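Local coordinates for protein GH18 chiitnase (Pseudoalteromonas aurantia, PDB 6K7Z) that probably hydrolyses the glycosidic bonds of chitin within the chain, as an endochitinase of glycoside hydrolase family 18, at residues N27-S32 against M258-S263; I5-S10 against W183-F188; K71-F76 against I151-P156; S52-N57 against N107-V112. All coordinates share one frame; numbering follows the deposited sequence.

Overall arrangement
All four contacts belong to one TIM barrel. Contacts 1 and 3 each bridge two strands that flank a third: strand 3-8 lies between 25-33 and 256-260, and strand 111-115 between 71-77 and 151-154. Contact 2 spans the interior from strand 3-8 to strand 183-187. The centres of contacts 2 and 3 are about 8 Å apart, and they touch, N185 N bonding to H154 O. Contact 4, about 17 Å from the centre of the chain, joins the residues leading into helix 56-67 to the turn entering strand 111-115. Along the chain, contacts 3 and 4 fall between the segments of contact 2. Contacts 1 to 3 probably line or underlie the substrate-binding end; contact 4 packs the outer layer.

Contact 1: N27-S32 against M258-S263; sequences NLAFLS and MNWQFS
Q261 OE1, one residue beyond the W260 that touches A29 and F30, is gripped by two backbone donors, N9 N and S10 N. On the other segment, the carbonyl O of A29 accepts a hydrogen bond from N9 ND2, so the loop after strand 3-8 ties down both flanks of an otherwise apolar contact. F30 and W260 reach for each other from opposite directions and meet rim to rim: F30 CZ lies 3.7 Å from W260 CH2, and the ring planes are 17° apart. The CG of W260 stands anti to the backbone N (chi1 -179°), which carries the indole across to 27-32. There A29 CB adds a looser touch, 4.4 Å from W260 CZ3. Cis peptide bonds join A29 to F30 and W260 to Q261. In each pair the neighbour's CB lies over the aromatic ring, A29 CB 3.3 Å above the centre of the F30 ring and Q261 CB above the indole nearer its rim. Y7 also meets the indole, planes at about 45°. A tryptophan ending the last barrel strand lines the family 18 substrate site, and W260 probably does; it meets F30 through carbon alone, the polar bonds lying on Q261 and backbone.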
loop_
_atom_site.group_PDB
_atom_site.type_symbol
_atom_site.label_atom_id
_atom_site.label_comp_id
_atom_site.label_asym_id
_atom_site.label_seq_id
_atom_site.Cartn_x
_atom_site.Cartn_y
_atom_site.Cartn_z
ATOM N N ASN A 27 -2.576 1.228 7.221
ATOM C CA ASN A 27 -1.918 -0.018 6.852
ATOM C C ASN A 27 -0.880 -0.352 7.913
ATOM O O ASN A 27 0.104 0.374 8.062
ATOM C CB ASN A 27 -1.222 0.082 5.494
ATOM C CG ASN A 27 -2.170 0.414 4.360
ATOM O OD1 ASN A 27 -3.339 0.053 4.391
ATOM N ND2 ASN A 27 -1.646 1.072 3.324
ATOM N N LEU A 28 -1.078 -1.457 8.634
ATOM C CA LEU A 28 -0.075 -1.890 9.597
ATOM C C LEU A 28 1.048 -2.601 8.853
ATOM O O LEU A 28 0.805 -3.563 8.120
ATOM C CB LEU A 28 -0.700 -2.794 10.661
ATOM C CG LEU A 28 -1.969 -2.239 11.289
ATOM C CD1 LEU A 28 -2.604 -3.271 12.213
ATOM C CD2 LEU A 28 -1.659 -0.940 12.059
ATOM N N ALA A 29 2.276 -2.133 9.041
ATOM C CA ALA A 29 3.439 -2.673 8.339
ATOM C C ALA A 29 4.452 -3.296 9.315
ATOM O O ALA A 29 4.910 -2.601 10.213
ATOM C CB ALA A 29 4.107 -1.551 7.540
ATOM N N PHE A 30 4.861 -4.557 9.152
ATOM C CA PHE A 30 4.513 -5.455 8.058
ATOM C C PHE A 30 4.272 -6.873 8.559
ATOM O O PHE A 30 4.690 -7.265 9.653
ATOM C CB PHE A 30 5.632 -5.546 7.010
ATOM C CG PHE A 30 5.836 -4.304 6.201
ATOM C CD1 PHE A 30 4.967 -3.983 5.176
ATOM C CD2 PHE A 30 6.930 -3.485 6.434
ATOM C CE1 PHE A 30 5.169 -2.829 4.408
ATOM C CE2 PHE A 30 7.135 -2.339 5.681
ATOM C CZ PHE A 30 6.257 -2.016 4.664
ATOM N N LEU A 31 3.644 -7.655 7.704
ATOM C CA LEU A 31 3.642 -9.106 7.797
ATOM C C LEU A 31 4.424 -9.609 6.594
ATOM O O LEU A 31 4.214 -9.117 5.480
ATOM C CB LEU A 31 2.209 -9.634 7.793
ATOM C CG LEU A 31 1.958 -11.130 7.969
ATOM C CD1 LEU A 31 2.337 -11.574 9.370
ATOM C CD2 LEU A 31 0.495 -11.428 7.673
ATOM N N SER A 32 5.352 -10.543 6.802
ATOM C CA SER A 32 6.175 -10.983 5.678
ATOM C C SER A 32 6.685 -12.398 5.918
ATOM O O SER A 32 6.465 -12.992 6.971
ATOM C CB SER A 32 7.339 -10.005 5.415
ATOM O OG SER A 32 8.254 -9.952 6.493
ATOM N N MET A 258 -1.726 8.888 -0.005
ATOM C CA MET A 258 -1.108 7.955 0.931
ATOM C C MET A 258 0.189 8.567 1.443
ATOM O O MET A 258 0.799 9.398 0.764
ATOM C CB MET A 258 -0.838 6.603 0.242
ATOM C CG MET A 258 -0.055 5.587 1.097
ATOM S SD MET A 258 1.737 5.753 0.876
ATOM C CE MET A 258 2.007 4.870 -0.655
ATOM N N ASN A 259 0.609 8.194 2.650
ATOM C CA ASN A 259 1.923 8.638 3.093
ATOM C C ASN A 259 2.705 7.505 3.737
ATOM O O ASN A 259 2.147 6.546 4.288
ATOM C CB ASN A 259 1.859 9.852 4.055
ATOM C CG ASN A 259 1.339 9.499 5.440
ATOM O OD1 ASN A 259 1.926 8.690 6.164
ATOM N ND2 ASN A 259 0.260 10.160 5.836
ATOM N N TRP A 260 4.017 7.628 3.620
ATOM C CA TRP A 260 4.964 6.861 4.415
ATOM C C TRP A 260 5.692 7.902 5.253
ATOM O O TRP A 260 6.345 8.774 4.677
ATOM C CB TRP A 260 5.950 6.080 3.527
ATOM C CG TRP A 260 6.913 5.263 4.333
ATOM C CD1 TRP A 260 8.117 5.675 4.849
ATOM C CD2 TRP A 260 6.726 3.915 4.774
ATOM N NE1 TRP A 260 8.701 4.649 5.560
ATOM C CE2 TRP A 260 7.866 3.558 5.530
ATOM C CE3 TRP A 260 5.716 2.966 4.585
ATOM C CZ2 TRP A 260 8.017 2.290 6.107
ATOM C CZ3 TRP A 260 5.865 1.716 5.153
ATOM C CH2 TRP A 260 7.005 1.384 5.910
ATOM N N GLN A 261 5.555 7.888 6.574
ATOM C CA GLN A 261 4.710 6.985 7.340
ATOM C C GLN A 261 4.145 7.758 8.532
ATOM O O GLN A 261 4.604 8.869 8.834
ATOM C CB GLN A 261 5.501 5.760 7.822
ATOM C CG GLN A 261 6.705 6.099 8.716
ATOM C CD GLN A 261 7.310 4.862 9.368
ATOM O OE1 GLN A 261 6.607 4.084 10.017
ATOM N NE2 GLN A 261 8.615 4.670 9.182
ATOM N N PHE A 262 3.181 7.139 9.223
ATOM C CA PHE A 262 2.403 7.820 10.257
ATOM C C PHE A 262 3.280 8.505 11.303
ATOM O O PHE A 262 3.067 9.678 11.642
ATOM C CB PHE A 262 1.464 6.807 10.920
ATOM C CG PHE A 262 0.654 7.386 12.029
ATOM C CD1 PHE A 262 -0.445 8.194 11.751
ATOM C CD2 PHE A 262 1.002 7.148 13.350
ATOM C CE1 PHE A 262 -1.185 8.750 12.779
ATOM C CE2 PHE A 262 0.260 7.687 14.388
ATOM C CZ PHE A 262 -0.838 8.480 14.107
ATOM N N SER A 263 4.259 7.787 11.849
ATOM C CA SER A 263 4.977 8.323 13.007
ATOM C C SER A 263 5.961 9.426 12.644
ATOM O O SER A 263 6.644 9.948 13.537
ATOM C CB SER A 263 5.709 7.198 13.734
ATOM O OG SER A 263 4.802 6.488 14.559
#

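Contact 2: I5-S10 against W183-F188; sequences ITYYNS and WLNVQF
Strands 5-8 and 183-187 face each other across the barrel interior with their axes 10.1 Å apart at closest and their directions 68° apart, I5 and N185 being the residues whose CA atoms come nearest, at 8.4 Å. No clear hydrogen bond joins the two segments; the gap is filled by side chains from both sides. I5 and N185 carry most of the contact. The I5 chain runs extended from CA to CD1 (chi2 -175°), and the terminal methyl comes up against an indole and an amide that lie side by side: CD1 lies 3.2 Å from W183 NE1 and 3.6 Å from W183 CE2, approaching the ring obliquely, while N185 OD1 is 3.4 Å from the same methyl. W183 presents its pyrrole side here because its CG sits between the backbone N and the carbonyl carbon, and N185 CG lies in the plane of the indole at its edge. Two residues on from I5, the phenol of Y7 slants toward N185, its ring 79° from the amide plane and its OH 3.5 Å from N185 ND2. The firm polar partner of that hydroxyl is D113 OD2 on strand 111-115, and this bond probably anchors the end of Y7. Further along 183-188, Q187 NE2 bonds to A155 O and E117 OE2. Buried side chains converging from distant strands in this way are characteristic of a TIM-barrel core, and the nearby D113 and E117 belong to the DxxDxDxE sequence of family 18, so the contact probably underlies the active-site end of the barrel.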
loop_
_atom_site.group_PDB
_atom_site.type_symbol
_atom_site.label_atom_id
_atom_site.label_comp_id
_atom_site.label_asym_id
_atom_site.label_seq_id
_atom_site.Cartn_x
_atom_site.Cartn_y
_atom_site.Cartn_z
ATOM N N ILE A 5 -4.642 7.746 3.489
ATOM C CA ILE A 5 -4.080 6.456 3.851
ATOM C C ILE A 5 -2.691 6.680 4.432
ATOM O O ILE A 5 -1.939 7.536 3.953
ATOM C CB ILE A 5 -4.041 5.525 2.626
ATOM C CG1 ILE A 5 -5.455 5.400 2.047
ATOM C CG2 ILE A 5 -3.471 4.142 2.983
ATOM C CD1 ILE A 5 -5.579 4.438 0.938
ATOM N N THR A 6 -2.349 5.924 5.474
ATOM C CA THR A 6 -0.993 5.992 5.997
ATOM C C THR A 6 -0.522 4.593 6.339
ATOM O O THR A 6 -1.326 3.699 6.603
ATOM C CB THR A 6 -0.886 6.915 7.230
ATOM O OG1 THR A 6 0.489 7.035 7.629
ATOM C CG2 THR A 6 -1.733 6.396 8.397
ATOM N N TYR A 7 0.796 4.410 6.323
ATOM C CA TYR A 7 1.435 3.200 6.827
ATOM C C TYR A 7 1.946 3.413 8.245
ATOM O O TYR A 7 2.525 4.454 8.562
ATOM C CB TYR A 7 2.605 2.770 5.948
ATOM C CG TYR A 7 2.185 2.148 4.643
ATOM C CD1 TYR A 7 1.822 2.953 3.563
ATOM C CD2 TYR A 7 2.142 0.775 4.494
ATOM C CE1 TYR A 7 1.415 2.406 2.374
ATOM C CE2 TYR A 7 1.739 0.207 3.287
ATOM C CZ TYR A 7 1.381 1.036 2.240
ATOM O OH TYR A 7 0.980 0.507 1.048
ATOM N N TYR A 8 1.742 2.412 9.097
ATOM C CA TYR A 8 2.257 2.446 10.458
ATOM C C TYR A 8 3.324 1.365 10.578
ATOM O O TYR A 8 3.006 0.174 10.609
ATOM C CB TYR A 8 1.134 2.247 11.467
ATOM C CG TYR A 8 1.568 2.450 12.902
ATOM C CD1 TYR A 8 1.614 3.722 13.442
ATOM C CD2 TYR A 8 1.921 1.380 13.713
ATOM C CE1 TYR A 8 1.990 3.940 14.748
ATOM C CE2 TYR A 8 2.314 1.597 15.043
ATOM C CZ TYR A 8 2.350 2.888 15.542
ATOM O OH TYR A 8 2.723 3.154 16.857
ATOM N N ASN A 9 4.587 1.786 10.641
ATOM C CA ASN A 9 5.711 0.878 10.860
ATOM C C ASN A 9 6.461 1.305 12.109
ATOM O O ASN A 9 6.432 0.583 13.107
ATOM C CB ASN A 9 6.615 0.844 9.624
ATOM C CG ASN A 9 7.738 -0.189 9.730
ATOM O OD1 ASN A 9 8.912 0.166 9.724
ATOM N ND2 ASN A 9 7.380 -1.470 9.805
ATOM N N SER A 10 7.118 2.471 12.101
ATOM C CA SER A 10 7.724 3.011 13.310
ATOM C C SER A 10 6.658 3.328 14.352
ATOM O O SER A 10 5.564 3.800 14.026
ATOM C CB SER A 10 8.514 4.282 12.990
ATOM O OG SER A 10 8.697 5.051 14.170
ATOM N N TRP A 183 -7.889 -0.445 -4.445
ATOM C CA TRP A 183 -7.114 0.694 -4.930
ATOM C C TRP A 183 -5.632 0.345 -4.918
ATOM O O TRP A 183 -5.209 -0.662 -4.347
ATOM C CB TRP A 183 -7.364 1.957 -4.103
ATOM C CG TRP A 183 -7.057 1.817 -2.648
ATOM C CD1 TRP A 183 -5.823 1.899 -2.054
ATOM C CD2 TRP A 183 -7.996 1.600 -1.593
ATOM N NE1 TRP A 183 -5.944 1.727 -0.700
ATOM C CE2 TRP A 183 -7.266 1.539 -0.390
ATOM C CE3 TRP A 183 -9.386 1.450 -1.546
ATOM C CZ2 TRP A 183 -7.879 1.338 0.842
ATOM C CZ3 TRP A 183 -9.991 1.247 -0.318
ATOM C CH2 TRP A 183 -9.241 1.184 0.855
ATOM N N LEU A 184 -4.855 1.207 -5.561
ATOM C CA LEU A 184 -3.404 1.107 -5.625
ATOM C C LEU A 184 -2.803 2.261 -4.841
ATOM O O LEU A 184 -3.148 3.418 -5.092
ATOM C CB LEU A 184 -2.912 1.188 -7.069
ATOM C CG LEU A 184 -3.453 0.188 -8.083
ATOM C CD1 LEU A 184 -2.841 0.477 -9.463
ATOM C CD2 LEU A 184 -3.154 -1.249 -7.624
ATOM N N ASN A 185 -1.903 1.949 -3.910
ATOM C CA ASN A 185 -1.137 2.981 -3.201
ATOM C C ASN A 185 0.146 3.203 -3.993
ATOM O O ASN A 185 1.151 2.532 -3.762
ATOM C CB ASN A 185 -0.825 2.542 -1.774
ATOM C CG ASN A 185 -2.077 2.351 -0.922
ATOM O OD1 ASN A 185 -2.958 3.211 -0.884
ATOM N ND2 ASN A 185 -2.149 1.217 -0.225
ATOM N N VAL A 186 0.115 4.132 -4.955
ATOM C CA VAL A 186 1.272 4.344 -5.826
ATOM C C VAL A 186 2.355 5.098 -5.056
ATOM O O VAL A 186 2.113 6.184 -4.519
ATOM C CB VAL A 186 0.884 5.104 -7.104
ATOM C CG1 VAL A 186 2.097 5.227 -8.020
ATOM C CG2 VAL A 186 -0.285 4.409 -7.821
ATOM N N GLN A 187 3.565 4.535 -5.018
ATOM C CA GLN A 187 4.674 5.130 -4.270
ATOM C C GLN A 187 5.417 6.108 -5.168
ATOM O O GLN A 187 6.368 5.750 -5.864
ATOM C CB GLN A 187 5.619 4.053 -3.749
ATOM C CG GLN A 187 4.941 2.913 -3.022
ATOM C CD GLN A 187 5.943 1.957 -2.394
ATOM O OE1 GLN A 187 7.065 2.350 -2.069
ATOM N NE2 GLN A 187 5.538 0.693 -2.214
ATOM N N PHE A 188 5.004 7.375 -5.132
ATOM C CA PHE A 188 5.705 8.376 -5.919
ATOM C C PHE A 188 6.952 8.852 -5.179
ATOM O O PHE A 188 7.141 10.054 -4.963
ATOM C CB PHE A 188 4.773 9.547 -6.258
ATOM C CG PHE A 188 3.730 9.206 -7.297
ATOM C CD1 PHE A 188 4.094 8.990 -8.621
ATOM C CD2 PHE A 188 2.385 9.075 -6.944
ATOM C CE1 PHE A 188 3.148 8.677 -9.578
ATOM C CE2 PHE A 188 1.425 8.767 -7.906
ATOM C CZ PHE A 188 1.810 8.562 -9.226
#

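Contact 3: K71-F76 against I151-P156; sequences KVLISF and IISHAP
L73 and I151 meet inside the TIM barrel, on strands 71-76 and 151-154, which are both hydrogen-bonded neighbours of strand 111-115 and so reach each other only through side chains. Their axes come within 8.5 Å at an angle of 48°. The tight part is buried. With CG anti to its carbonyl carbon (chi1 -46°), L73 turns both methyls toward I151, and the two side chains cross at about a right angle. One branch, CD1, lies 3.7 Å from I151 CG2; the other, CD2, rests 3.8 Å from I151 CB, so both methyls lie against one flank of I151, along its CB-CG2 bond. The same CD1 also abuts S153 OG at 3.7 Å. That hydroxyl is occupied by a hydrogen bond to D113 OD1, which lets an apolar methyl lie against a polar atom without leaving it wanting a partner. S75 OG bonds to the other oxygen of this carboxylate, OD2, so hydroxyls from both segments of the contact hold D113 between them.

The looser side is at the start of the two strands, where K71 is partly exposed. Its chain bends at chi2 (-141°) and then runs straight to NZ, passing across the outer branch of I151 with only van der Waals contact. K71 CD comes within 3.9 Å of I151 CG1, and the ammonium end lies past it, with K71 NZ 4.1 Å from the terminal methyl, I151 CD1.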
loop_
_atom_site.group_PDB
_atom_site.type_symbol
_atom_site.label_atom_id
_atom_site.label_comp_id
_atom_site.label_asym_id
_atom_site.label_seq_id
_atom_site.Cartn_x
_atom_site.Cartn_y
_atom_site.Cartn_z
ATOM N N LYS A 71 -10.578 2.109 8.509
ATOM C CA LYS A 71 -10.255 0.742 8.135
ATOM C C LYS A 71 -8.787 0.463 8.420
ATOM O O LYS A 71 -7.926 1.319 8.210
ATOM C CB LYS A 71 -10.570 0.476 6.659
ATOM C CG LYS A 71 -11.993 0.865 6.264
ATOM C CD LYS A 71 -12.595 -0.138 5.301
ATOM C CE LYS A 71 -14.093 0.089 5.087
ATOM N NZ LYS A 71 -14.621 -0.775 3.988
ATOM N N VAL A 72 -8.513 -0.737 8.904
ATOM C CA VAL A 72 -7.180 -1.130 9.327
ATOM C C VAL A 72 -6.827 -2.387 8.560
ATOM O O VAL A 72 -7.520 -3.407 8.683
ATOM C CB VAL A 72 -7.106 -1.381 10.839
ATOM C CG1 VAL A 72 -5.670 -1.654 11.251
ATOM C CG2 VAL A 72 -7.689 -0.198 11.614
ATOM N N LEU A 73 -5.758 -2.316 7.776
ATOM C CA LEU A 73 -5.279 -3.431 6.976
ATOM C C LEU A 73 -3.936 -3.903 7.513
ATOM O O LEU A 73 -3.193 -3.135 8.136
ATOM C CB LEU A 73 -5.100 -3.046 5.503
ATOM C CG LEU A 73 -6.212 -2.259 4.811
ATOM C CD1 LEU A 73 -5.914 -2.161 3.320
ATOM C CD2 LEU A 73 -7.567 -2.892 5.037
ATOM N N ILE A 74 -3.619 -5.158 7.248
ATOM C CA ILE A 74 -2.259 -5.638 7.427
ATOM C C ILE A 74 -1.556 -5.522 6.083
ATOM O O ILE A 74 -2.105 -5.909 5.042
ATOM C CB ILE A 74 -2.232 -7.078 7.983
ATOM C CG1 ILE A 74 -0.795 -7.509 8.283
ATOM C CG2 ILE A 74 -2.942 -8.089 7.054
ATOM C CD1 ILE A 74 -0.144 -6.713 9.413
ATOM N N SER A 75 -0.374 -4.911 6.081
ATOM C CA SER A 75 0.409 -4.804 4.863
ATOM C C SER A 75 1.354 -5.995 4.792
ATOM O O SER A 75 2.180 -6.199 5.691
ATOM C CB SER A 75 1.187 -3.495 4.803
ATOM O OG SER A 75 1.794 -3.356 3.535
ATOM N N PHE A 76 1.232 -6.764 3.714
ATOM C CA PHE A 76 2.052 -7.938 3.479
ATOM C C PHE A 76 3.157 -7.593 2.495
ATOM O O PHE A 76 2.888 -7.070 1.405
ATOM C CB PHE A 76 1.213 -9.080 2.918
ATOM C CG PHE A 76 2.034 -10.247 2.470
ATOM C CD1 PHE A 76 2.714 -11.018 3.401
ATOM C CD2 PHE A 76 2.145 -10.553 1.125
ATOM C CE1 PHE A 76 3.483 -12.091 2.986
ATOM C CE2 PHE A 76 2.906 -11.633 0.701
ATOM C CZ PHE A 76 3.578 -12.400 1.634
ATOM N N ILE A 151 -11.058 -5.166 2.246
ATOM C CA ILE A 151 -10.254 -4.362 1.335
ATOM C C ILE A 151 -9.045 -5.177 0.909
ATOM O O ILE A 151 -8.411 -5.844 1.737
ATOM C CB ILE A 151 -9.805 -3.049 2.007
ATOM C CG1 ILE A 151 -11.017 -2.198 2.385
ATOM C CG2 ILE A 151 -8.855 -2.262 1.098
ATOM C CD1 ILE A 151 -11.706 -1.578 1.199
ATOM N N ILE A 152 -8.717 -5.110 -0.379
ATOM C CA ILE A 152 -7.443 -5.593 -0.902
ATOM C C ILE A 152 -6.845 -4.438 -1.684
ATOM O O ILE A 152 -7.395 -4.028 -2.712
ATOM C CB ILE A 152 -7.589 -6.832 -1.797
ATOM C CG1 ILE A 152 -8.201 -7.993 -1.012
ATOM C CG2 ILE A 152 -6.223 -7.252 -2.342
ATOM C CD1 ILE A 152 -8.431 -9.243 -1.863
ATOM N N SER A 153 -5.745 -3.891 -1.187
ATOM C CA SER A 153 -4.988 -2.894 -1.928
ATOM C C SER A 153 -3.631 -3.473 -2.297
ATOM O O SER A 153 -3.210 -4.508 -1.768
ATOM C CB SER A 153 -4.829 -1.606 -1.106
ATOM O OG SER A 153 -4.153 -1.840 0.114
ATOM N N HIS A 154 -2.980 -2.830 -3.267
ATOM C CA HIS A 154 -1.582 -3.061 -3.615
ATOM C C HIS A 154 -0.855 -1.727 -3.533
ATOM O O HIS A 154 -1.487 -0.672 -3.557
ATOM C CB HIS A 154 -1.406 -3.627 -5.034
ATOM C CG HIS A 154 -1.957 -5.002 -5.228
ATOM N ND1 HIS A 154 -1.169 -6.065 -5.609
ATOM C CD2 HIS A 154 -3.218 -5.481 -5.127
ATOM C CE1 HIS A 154 -1.923 -7.145 -5.733
ATOM N NE2 HIS A 154 -3.168 -6.819 -5.435
ATOM N N ALA A 155 0.478 -1.766 -3.495
ATOM C CA ALA A 155 1.290 -0.551 -3.340
ATOM C C ALA A 155 2.390 -0.496 -4.395
ATOM O O ALA A 155 3.585 -0.530 -4.072
ATOM C CB ALA A 155 1.881 -0.458 -1.932
ATOM N N PRO A 156 2.019 -0.389 -5.669
ATOM C CA PRO A 156 3.022 -0.423 -6.735
ATOM C C PRO A 156 3.831 0.859 -6.826
ATOM O O PRO A 156 3.416 1.942 -6.404
ATOM C CB PRO A 156 2.183 -0.617 -7.997
ATOM C CG PRO A 156 0.886 0.035 -7.661
ATOM C CD PRO A 156 0.654 -0.276 -6.217
#

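Contact 4: S52-N57 against N107-V112; sequences SSFTTN and NQLDGV
F54 and N107 both carry CG anti to the carbonyl carbon (chi1 -74° and -65°), and these torsions turn the phenyl ring and the amide toward one another on the outer layer of the TIM barrel. N107 is the first residue to leave helix 93-106, which ends in a Schellman motif with Q108, at positive phi, as its C-prime residue. The chain reversal brings N107 and L109 up to the ring together. N107 CB stands 4.1 Å from F54 CE2, and its amide plane is tilted 52° from the phenyl. L109 instead meets the rim, its CD1 near the ring plane and 4.3 Å from F54 CE2. I59 and I62 of helix 56-67 also pack on F54, and I62 reaches L109 as well, so this phenyl ties the approach to one barrel helix to the turn that follows another. Both polar atoms of the N107 amide have partners: ND2 bonds to F103 O in the helix it ends, and OD1 reaches segment 52-57 through a single water, which accepts a hydrogen bond from F54 N at 2.8 Å and donates a longer one, 3.3 Å, to N107 OD1.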
loop_
_atom_site.group_PDB
_atom_site.type_symbol
_atom_site.label_atom_id
_atom_site.label_comp_id
_atom_site.label_asym_id
_atom_site.label_seq_id
_atom_site.Cartn_x
_atom_site.Cartn_y
_atom_site.Cartn_z
ATOM N N SER A 52 4.338 -13.397 16.026
ATOM C CA SER A 52 3.011 -13.891 15.692
ATOM C C SER A 52 1.885 -13.113 16.362
ATOM O O SER A 52 0.722 -13.514 16.237
ATOM C CB SER A 52 2.902 -15.380 16.037
ATOM O OG SER A 52 3.257 -15.614 17.385
ATOM N N SER A 53 2.174 -12.008 17.055
ATOM C CA SER A 53 1.112 -11.362 17.815
ATOM C C SER A 53 1.300 -9.856 17.871
ATOM O O SER A 53 2.430 -9.361 17.950
ATOM C CB SER A 53 1.034 -11.910 19.247
ATOM O OG SER A 53 2.197 -11.563 19.978
ATOM N N PHE A 54 0.173 -9.145 17.851
ATOM C CA PHE A 54 0.128 -7.705 18.070
ATOM C C PHE A 54 0.314 -7.371 19.546
ATOM O O PHE A 54 -0.100 -8.126 20.432
ATOM C CB PHE A 54 -1.221 -7.135 17.628
ATOM C CG PHE A 54 -1.411 -7.053 16.134
ATOM C CD1 PHE A 54 -0.337 -6.891 15.275
ATOM C CD2 PHE A 54 -2.687 -7.092 15.600
ATOM C CE1 PHE A 54 -0.542 -6.798 13.910
ATOM C CE2 PHE A 54 -2.897 -6.975 14.243
ATOM C CZ PHE A 54 -1.822 -6.837 13.394
ATOM N N THR A 55 0.906 -6.208 19.812
ATOM C CA THR A 55 0.948 -5.732 21.189
ATOM C C THR A 55 -0.457 -5.411 21.692
ATOM O O THR A 55 -1.398 -5.210 20.919
ATOM C CB THR A 55 1.821 -4.488 21.319
ATOM O OG1 THR A 55 1.193 -3.385 20.647
ATOM C CG2 THR A 55 3.189 -4.743 20.744
ATOM N N THR A 56 -0.587 -5.359 23.019
ATOM C CA THR A 56 -1.867 -5.008 23.625
ATOM C C THR A 56 -2.353 -3.641 23.146
ATOM O O THR A 56 -3.528 -3.476 22.792
ATOM C CB THR A 56 -1.740 -5.034 25.150
ATOM O OG1 THR A 56 -1.381 -6.359 25.567
ATOM C CG2 THR A 56 -3.058 -4.654 25.793
ATOM N N ASN A 57 -1.461 -2.650 23.119
ATOM C CA ASN A 57 -1.862 -1.310 22.687
ATOM C C ASN A 57 -2.326 -1.314 21.234
ATOM O O ASN A 57 -3.274 -0.604 20.869
ATOM C CB ASN A 57 -0.710 -0.320 22.872
ATOM C CG ASN A 57 -0.558 0.150 24.308
ATOM O OD1 ASN A 57 -1.441 -0.057 25.137
ATOM N ND2 ASN A 57 0.567 0.794 24.605
ATOM N N ASN A 107 -7.479 -11.585 13.549
ATOM C CA ASN A 107 -7.159 -10.318 14.189
ATOM C C ASN A 107 -8.179 -9.230 13.880
ATOM O O ASN A 107 -7.914 -8.057 14.154
ATOM C CB ASN A 107 -5.753 -9.867 13.790
ATOM C CG ASN A 107 -4.682 -10.810 14.300
ATOM O OD1 ASN A 107 -4.356 -10.813 15.487
ATOM N ND2 ASN A 107 -4.142 -11.630 13.406
ATOM N N GLN A 108 -9.331 -9.598 13.317
ATOM C CA GLN A 108 -10.452 -8.683 13.093
ATOM C C GLN A 108 -10.024 -7.436 12.321
ATOM O O GLN A 108 -10.390 -6.313 12.663
ATOM C CB GLN A 108 -11.126 -8.304 14.416
ATOM C CG GLN A 108 -11.855 -9.468 15.084
ATOM C CD GLN A 108 -10.917 -10.401 15.822
ATOM O OE1 GLN A 108 -9.901 -9.971 16.375
ATOM N NE2 GLN A 108 -11.253 -11.688 15.843
ATOM N N LEU A 109 -9.237 -7.633 11.272
ATOM C CA LEU A 109 -8.799 -6.520 10.441
ATOM C C LEU A 109 -9.745 -6.332 9.261
ATOM O O LEU A 109 -10.623 -7.161 8.993
ATOM C CB LEU A 109 -7.375 -6.754 9.947
ATOM C CG LEU A 109 -6.364 -6.944 11.072
ATOM C CD1 LEU A 109 -4.960 -7.134 10.523
ATOM C CD2 LEU A 109 -6.421 -5.756 12.049
ATOM N N ASP A 110 -9.553 -5.236 8.530
ATOM C CA ASP A 110 -10.444 -4.931 7.422
ATOM C C ASP A 110 -9.919 -5.404 6.078
ATOM O O ASP A 110 -10.579 -5.168 5.063
ATOM C CB ASP A 110 -10.739 -3.430 7.385
ATOM C CG ASP A 110 -11.478 -2.975 8.622
ATOM O OD1 ASP A 110 -12.676 -3.329 8.756
ATOM O OD2 ASP A 110 -10.862 -2.299 9.473
ATOM N N GLY A 111 -8.772 -6.084 6.039
ATOM C CA GLY A 111 -8.247 -6.546 4.772
ATOM C C GLY A 111 -6.731 -6.472 4.730
ATOM O O GLY A 111 -6.062 -6.435 5.762
ATOM N N VAL A 112 -6.202 -6.477 3.507
ATOM C CA VAL A 112 -4.776 -6.651 3.256
ATOM C C VAL A 112 -4.314 -5.602 2.265
ATOM O O VAL A 112 -4.996 -5.321 1.275
ATOM C CB VAL A 112 -4.441 -8.050 2.703
ATOM C CG1 VAL A 112 -2.932 -8.193 2.481
ATOM C CG2 VAL A 112 -4.916 -9.124 3.631
HETATM O O HOH W 1 -2.232 -10.634 17.971
#